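Local coordinates for protein beta-galactosidase (Trichoderma reesei, PDB 3OG2) that probably hydrolyses terminal non-reducing beta-D-galactose residues from beta-D-galactosides, acting as a family 35 glycosidase built around a TIM barrel, at residues Glu46-Arg51 against Ile321-Gly326; Leu112-Pro117 against Leu174-Asn179. All blocks are in the same frame, centred on the assembly; numbering follows the deposited sequence.

Both contacts are buried in one TIM barrel, and they illustrate how strands that pair through their backbones end in polar side-chain networks at a sugar pocket. Contact 1 lies where the end of the first strand, 38-47, meets the chain leaving the last, 318-321; contact 2 joins the neighbouring parallel strands 110-116 and 172-177, the third and fourth, and is nested along the chain inside the loop that contact 1 closes. The regular ladder of contact 2 contrasts with contact 1, where sharp corners and doubly bonded carbonyls replace it and a methionine and aromatic rings do much of the packing. A salt bridge between E46 and R114 ties the two together.

Contact 1 (Glu46-Arg51 against Ile321-Gly326)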
loop_
_atom_site.group_PDB
_atom_site.type_symbol
_atom_site.label_atom_id
_atom_site.label_comp_id
_atom_site.label_asym_id
_atom_site.label_seq_id
_atom_site.Cartn_x
_atom_site.Cartn_y
_atom_site.Cartn_z
ATOM N N GLU A 46 -5.020 -4.228 -0.139
ATOM C CA GLU A 46 -4.861 -3.203 0.873
ATOM C C GLU A 46 -4.539 -1.837 0.229
ATOM O O GLU A 46 -3.632 -1.766 -0.614
ATOM C CB GLU A 46 -3.685 -3.553 1.809
ATOM C CG GLU A 46 -3.665 -2.666 3.028
ATOM C CD GLU A 46 -4.496 -3.111 4.200
ATOM O OE1 GLU A 46 -5.177 -4.180 4.158
ATOM O OE2 GLU A 46 -4.491 -2.371 5.234
ATOM N N VAL A 47 -5.286 -0.825 0.670
ATOM C CA VAL A 47 -5.132 0.580 0.240
ATOM C C VAL A 47 -5.315 1.455 1.468
ATOM O O VAL A 47 -6.261 1.223 2.205
ATOM C CB VAL A 47 -6.174 0.964 -0.815
ATOM C CG1 VAL A 47 -6.059 2.455 -1.186
ATOM C CG2 VAL A 47 -6.070 0.078 -2.056
ATOM N N HIS A 48 -4.448 2.434 1.661
ATOM C CA HIS A 48 -4.565 3.276 2.868
ATOM C C HIS A 48 -4.952 4.667 2.432
ATOM O O HIS A 48 -4.166 5.350 1.796
ATOM C CB HIS A 48 -3.251 3.343 3.624
ATOM C CG HIS A 48 -2.888 1.984 4.186
ATOM N ND1 HIS A 48 -1.663 1.687 4.657
ATOM C CD2 HIS A 48 -3.702 0.896 4.337
ATOM C CE1 HIS A 48 -1.708 0.403 5.075
ATOM N NE2 HIS A 48 -2.921 -0.097 4.887
ATOM N N PRO A 49 -6.183 5.109 2.708
ATOM C CA PRO A 49 -6.662 6.393 2.154
ATOM C C PRO A 49 -5.761 7.542 2.552
ATOM O O PRO A 49 -5.579 8.481 1.766
ATOM C CB PRO A 49 -8.077 6.539 2.711
ATOM C CG PRO A 49 -8.235 5.517 3.765
ATOM C CD PRO A 49 -7.239 4.402 3.469
ATOM N N PHE A 50 -5.199 7.499 3.765
ATOM C CA PHE A 50 -4.378 8.629 4.188
ATOM C C PHE A 50 -3.033 8.708 3.499
ATOM O O PHE A 50 -2.354 9.732 3.667
ATOM C CB PHE A 50 -4.209 8.555 5.730
ATOM C CG PHE A 50 -3.647 7.231 6.206
ATOM C CD1 PHE A 50 -2.271 7.018 6.223
ATOM C CD2 PHE A 50 -4.527 6.221 6.638
ATOM C CE1 PHE A 50 -1.719 5.802 6.631
ATOM C CE2 PHE A 50 -3.959 5.007 7.017
ATOM C CZ PHE A 50 -2.591 4.779 7.006
ATOM N N ARG A 51 -2.653 7.685 2.742
ATOM C CA ARG A 51 -1.387 7.718 1.981
ATOM C C ARG A 51 -1.577 8.232 0.545
ATOM O O ARG A 51 -0.610 8.303 -0.210
ATOM C CB ARG A 51 -0.770 6.333 1.964
ATOM C CG ARG A 51 -0.007 6.117 3.310
ATOM C CD ARG A 51 0.441 4.681 3.486
ATOM N NE ARG A 51 1.605 4.579 4.385
ATOM C CZ ARG A 51 1.773 3.661 5.319
ATOM N NH1 ARG A 51 0.853 2.759 5.658
ATOM N NH2 ARG A 51 2.943 3.712 5.948
ATOM N N ILE A 321 -4.294 -8.857 0.124
ATOM C CA ILE A 321 -2.899 -8.641 -0.254
ATOM C C ILE A 321 -2.393 -7.310 0.259
ATOM O O ILE A 321 -2.877 -6.241 -0.116
ATOM C CB ILE A 321 -2.760 -8.683 -1.801
ATOM C CG1 ILE A 321 -3.297 -10.008 -2.404
ATOM C CG2 ILE A 321 -1.304 -8.412 -2.236
ATOM C CD1 ILE A 321 -2.731 -11.254 -1.700
ATOM N N TYR A 322 -1.416 -7.378 1.215
ATOM C CA TYR A 322 -0.871 -6.189 1.891
ATOM C C TYR A 322 0.505 -5.969 1.279
ATOM O O TYR A 322 1.369 -6.839 1.546
ATOM C CB TYR A 322 -0.807 -6.466 3.411
ATOM C CG TYR A 322 -0.388 -5.219 4.166
ATOM C CD1 TYR A 322 0.909 -4.706 4.137
ATOM C CD2 TYR A 322 -1.310 -4.492 4.937
ATOM C CE1 TYR A 322 1.281 -3.587 4.811
ATOM C CE2 TYR A 322 -0.971 -3.341 5.637
ATOM C CZ TYR A 322 0.325 -2.893 5.564
ATOM O OH TYR A 322 0.681 -1.732 6.209
ATOM N N MET A 323 0.853 -4.858 0.655
ATOM C CA MET A 323 -0.044 -3.830 0.117
ATOM C C MET A 323 -0.424 -4.197 -1.330
ATOM O O MET A 323 0.336 -4.903 -2.014
ATOM C CB MET A 323 0.688 -2.491 0.037
ATOM C CG MET A 323 1.096 -1.908 1.408
ATOM S SD MET A 323 -0.301 -1.636 2.512
ATOM C CE MET A 323 -1.128 -0.264 1.704
ATOM N N THR A 324 -1.537 -3.658 -1.798
ATOM C CA THR A 324 -1.839 -3.683 -3.233
ATOM C C THR A 324 -1.509 -2.341 -3.866
ATOM O O THR A 324 -0.921 -2.324 -4.939
ATOM C CB THR A 324 -3.287 -4.126 -3.442
ATOM O OG1 THR A 324 -3.390 -5.504 -2.973
ATOM C CG2 THR A 324 -3.682 -4.140 -4.903
ATOM N N PHE A 325 -1.840 -1.245 -3.211
ATOM C CA PHE A 325 -1.358 0.079 -3.590
ATOM C C PHE A 325 -0.803 0.700 -2.300
ATOM O O PHE A 325 -1.595 0.810 -1.340
ATOM C CB PHE A 325 -2.470 0.950 -4.199
ATOM C CG PHE A 325 -2.023 2.415 -4.264
ATOM C CD1 PHE A 325 -1.059 2.823 -5.166
ATOM C CD2 PHE A 325 -2.607 3.338 -3.383
ATOM C CE1 PHE A 325 -0.657 4.161 -5.200
ATOM C CE2 PHE A 325 -2.194 4.663 -3.436
ATOM C CZ PHE A 325 -1.236 5.069 -4.350
ATOM N N GLY A 326 0.453 1.097 -2.243
ATOM C CA GLY A 326 1.061 1.593 -1.040
ATOM C C GLY A 326 0.963 3.086 -0.859
ATOM O O GLY A 326 0.735 3.584 0.245
HETATM O O HOH W 1 -2.121 2.916 0.222
#
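E46 is held to I321-F325 through both of its peptide polar atoms: its N donates to I321 O (2.9 Å), and its O accepts two bonds, from T324 N at 3.1 Å and from F325 N at 3.2 Å. The donor of F325 comes nearly head-on to the carbonyl and that of T324 onto a lone pair in its plane. I321 O is likewise gripped twice, with E46 N and T324 OG1 arriving from opposite faces of its plane. The peptide before M323 is cis, and the chain turns corners at Y322 and T324. With CG anti to the backbone N (chi1 -168°) and a bend at chi2, E46 lays CG against the Y322 ring, 3.5 Å from CD2, its carboxylate turned 41° from the ring plane. M323, folded at chi2 and chi3, carries its methyl over the imidazole of H48: CE is 3.5 Å from the ring centroid and 10° off the normal, a CH-pi contact. The M323 sulfur meanwhile sits over the centre of the Y322 ring. H48 is pinned in its own plane at both nitrogens. NE2 donates to the anti lone pair of E46 OE2 at 2.8 Å, while ND1 accepts from R51 NH1 at 2.9 Å; together they fix the rotation of the ring. Further partners hold this network: S74 and R114 for E46, N329 for R51, Y342 for Y322. A water takes the H48 N-H and donates to F325 O, and V47 CG1 meets the edge of the F325 ring beside helix 58-66. Such pairing of first and last strands is how a TIM barrel closes, here beside Y76 and E122 of the galactose-binding site.

Contact 2 (Leu112-Pro117 against Leu174-Asn179); sequences LARPGP and LYQPEN
R114 and Q176 meet on adjoining parallel strands of the TIM barrel, near the end that carries N179 of the galactose-binding site. A113 forms the ladder, its N donating to L174 O at 3.0 Å and its O receiving Q176 N at 2.9 Å. Farther on, E178 N reaches G116 O, and a water bridges G116 N to the carbonyls of Q176 and E178. Q176, extended with CG anti to the backbone N (chi1 175°), uses both ends of its amide. OE1 lies in the guanidinium plane of R114 and takes NH1 at 2.9 Å, the two flat groups standing 89° apart; the same guanidinium forms salt bridges with E46 through NH2 and E278 through NH1. NE2 donates to E178 O and to N179 OD1, the latter at 3.1 Å. A leucine in place of Q176 would probably cost R114 NH1 one acceptor and let the N179 amide, still bonded to Y76 and N215, shift more easily. Towards the outside, P115 CD lies over one face of the Y175 ring, 4.1 Å from its centroid. A113 and P115 pack on helix 144-163, which links the two strands as a beta-alpha-beta unit, while L112 and R114 rest on strand 72-76 and R114, Q176 and N179 reach strand 275-280.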
loop_
_atom_site.group_PDB
_atom_site.type_symbol
_atom_site.label_atom_id
_atom_site.label_comp_id
_atom_site.label_asym_id
_atom_site.label_seq_id
_atom_site.Cartn_x
_atom_site.Cartn_y
_atom_site.Cartn_z
ATOM N N LEU A 112 -13.188 -3.838 3.815
ATOM C CA LEU A 112 -12.805 -4.302 5.156
ATOM C C LEU A 112 -12.187 -3.105 5.866
ATOM O O LEU A 112 -11.126 -2.634 5.458
ATOM C CB LEU A 112 -11.833 -5.475 5.017
ATOM C CG LEU A 112 -10.997 -5.785 6.273
ATOM C CD1 LEU A 112 -11.821 -5.968 7.546
ATOM C CD2 LEU A 112 -10.146 -7.042 6.039
ATOM N N ALA A 113 -12.876 -2.600 6.894
ATOM C CA ALA A 113 -12.422 -1.416 7.620
ATOM C C ALA A 113 -11.568 -1.820 8.810
ATOM O O ALA A 113 -12.016 -2.667 9.597
ATOM C CB ALA A 113 -13.650 -0.634 8.119
ATOM N N ARG A 114 -10.394 -1.193 8.935
ATOM C CA ARG A 114 -9.439 -1.580 10.000
ATOM C C ARG A 114 -8.990 -0.303 10.684
ATOM O O ARG A 114 -7.880 0.216 10.392
ATOM C CB ARG A 114 -8.279 -2.408 9.410
ATOM C CG ARG A 114 -8.721 -3.411 8.349
ATOM C CD ARG A 114 -7.744 -4.539 8.130
ATOM N NE ARG A 114 -6.474 -4.089 7.580
ATOM C CZ ARG A 114 -5.311 -4.643 7.904
ATOM N NH1 ARG A 114 -5.200 -5.602 8.836
ATOM N NH2 ARG A 114 -4.196 -4.195 7.281
ATOM N N PRO A 115 -9.800 0.263 11.578
ATOM C CA PRO A 115 -9.471 1.562 12.134
ATOM C C PRO A 115 -8.567 1.560 13.365
ATOM O O PRO A 115 -8.311 2.625 13.923
ATOM C CB PRO A 115 -10.859 2.139 12.506
ATOM C CG PRO A 115 -11.640 0.933 12.892
ATOM C CD PRO A 115 -11.161 -0.180 11.957
ATOM N N GLY A 116 -8.122 0.404 13.800
ATOM C CA GLY A 116 -7.244 0.299 14.932
ATOM C C GLY A 116 -8.016 0.175 16.241
ATOM O O GLY A 116 -8.876 -0.705 16.339
ATOM N N PRO A 117 -7.786 1.020 17.255
ATOM C CA PRO A 117 -6.941 2.207 17.262
ATOM C C PRO A 117 -5.470 2.044 16.932
ATOM O O PRO A 117 -4.908 2.929 16.261
ATOM C CB PRO A 117 -7.005 2.682 18.739
ATOM C CG PRO A 117 -8.253 2.125 19.303
ATOM C CD PRO A 117 -8.545 0.865 18.532
ATOM N N LEU A 174 -16.985 -5.832 6.523
ATOM C CA LEU A 174 -16.220 -6.486 7.598
ATOM C C LEU A 174 -15.486 -5.385 8.367
ATOM O O LEU A 174 -15.157 -4.350 7.812
ATOM C CB LEU A 174 -15.192 -7.454 7.081
ATOM C CG LEU A 174 -15.737 -8.708 6.394
ATOM C CD1 LEU A 174 -14.562 -9.413 5.686
ATOM C CD2 LEU A 174 -16.383 -9.638 7.428
ATOM N N TYR A 175 -15.277 -5.636 9.667
ATOM C CA TYR A 175 -14.547 -4.712 10.513
ATOM C C TYR A 175 -13.507 -5.468 11.319
ATOM O O TYR A 175 -13.814 -6.486 11.939
ATOM C CB TYR A 175 -15.562 -4.020 11.432
ATOM C CG TYR A 175 -15.052 -2.981 12.396
ATOM C CD1 TYR A 175 -14.327 -3.294 13.558
ATOM C CD2 TYR A 175 -15.344 -1.611 12.135
ATOM C CE1 TYR A 175 -13.879 -2.327 14.399
ATOM C CE2 TYR A 175 -14.910 -0.641 13.037
ATOM C CZ TYR A 175 -14.181 -1.008 14.167
ATOM O OH TYR A 175 -13.763 -0.028 15.058
ATOM N N GLN A 176 -12.296 -4.900 11.379
ATOM C CA GLN A 176 -11.236 -5.493 12.215
ATOM C C GLN A 176 -10.993 -4.572 13.403
ATOM O O GLN A 176 -10.600 -3.397 13.239
ATOM C CB GLN A 176 -9.925 -5.593 11.404
ATOM C CG GLN A 176 -8.761 -6.089 12.258
ATOM C CD GLN A 176 -7.466 -5.991 11.505
ATOM O OE1 GLN A 176 -7.234 -6.711 10.501
ATOM N NE2 GLN A 176 -6.541 -5.114 11.938
ATOM N N PRO A 177 -11.148 -5.064 14.626
ATOM C CA PRO A 177 -10.771 -4.343 15.810
ATOM C C PRO A 177 -9.295 -4.628 16.145
ATOM O O PRO A 177 -8.867 -5.780 16.031
ATOM C CB PRO A 177 -11.685 -4.952 16.891
ATOM C CG PRO A 177 -12.040 -6.329 16.406
ATOM C CD PRO A 177 -11.770 -6.400 14.939
ATOM N N GLU A 178 -8.544 -3.604 16.589
ATOM C CA GLU A 178 -7.135 -3.854 17.011
ATOM C C GLU A 178 -6.298 -4.253 15.792
ATOM O O GLU A 178 -6.736 -4.072 14.627
ATOM C CB GLU A 178 -7.038 -4.865 18.185
ATOM C CG GLU A 178 -6.524 -4.242 19.490
ATOM C CD GLU A 178 -5.033 -4.007 19.517
ATOM O OE1 GLU A 178 -4.312 -4.558 18.628
ATOM O OE2 GLU A 178 -4.497 -3.308 20.427
ATOM N N ASN A 179 -5.097 -4.762 15.997
ATOM C CA ASN A 179 -4.244 -5.141 14.854
ATOM C C ASN A 179 -3.152 -6.069 15.356
ATOM O O ASN A 179 -2.329 -5.609 16.165
ATOM C CB ASN A 179 -3.629 -3.895 14.204
ATOM C CG ASN A 179 -2.816 -4.326 12.985
ATOM O OD1 ASN A 179 -3.498 -4.572 11.953
ATOM N ND2 ASN A 179 -1.515 -4.509 13.006
HETATM O O HOH W 2 -8.117 -2.279 12.985
HETATM O O HOH W 3 -11.739 -0.798 16.621
#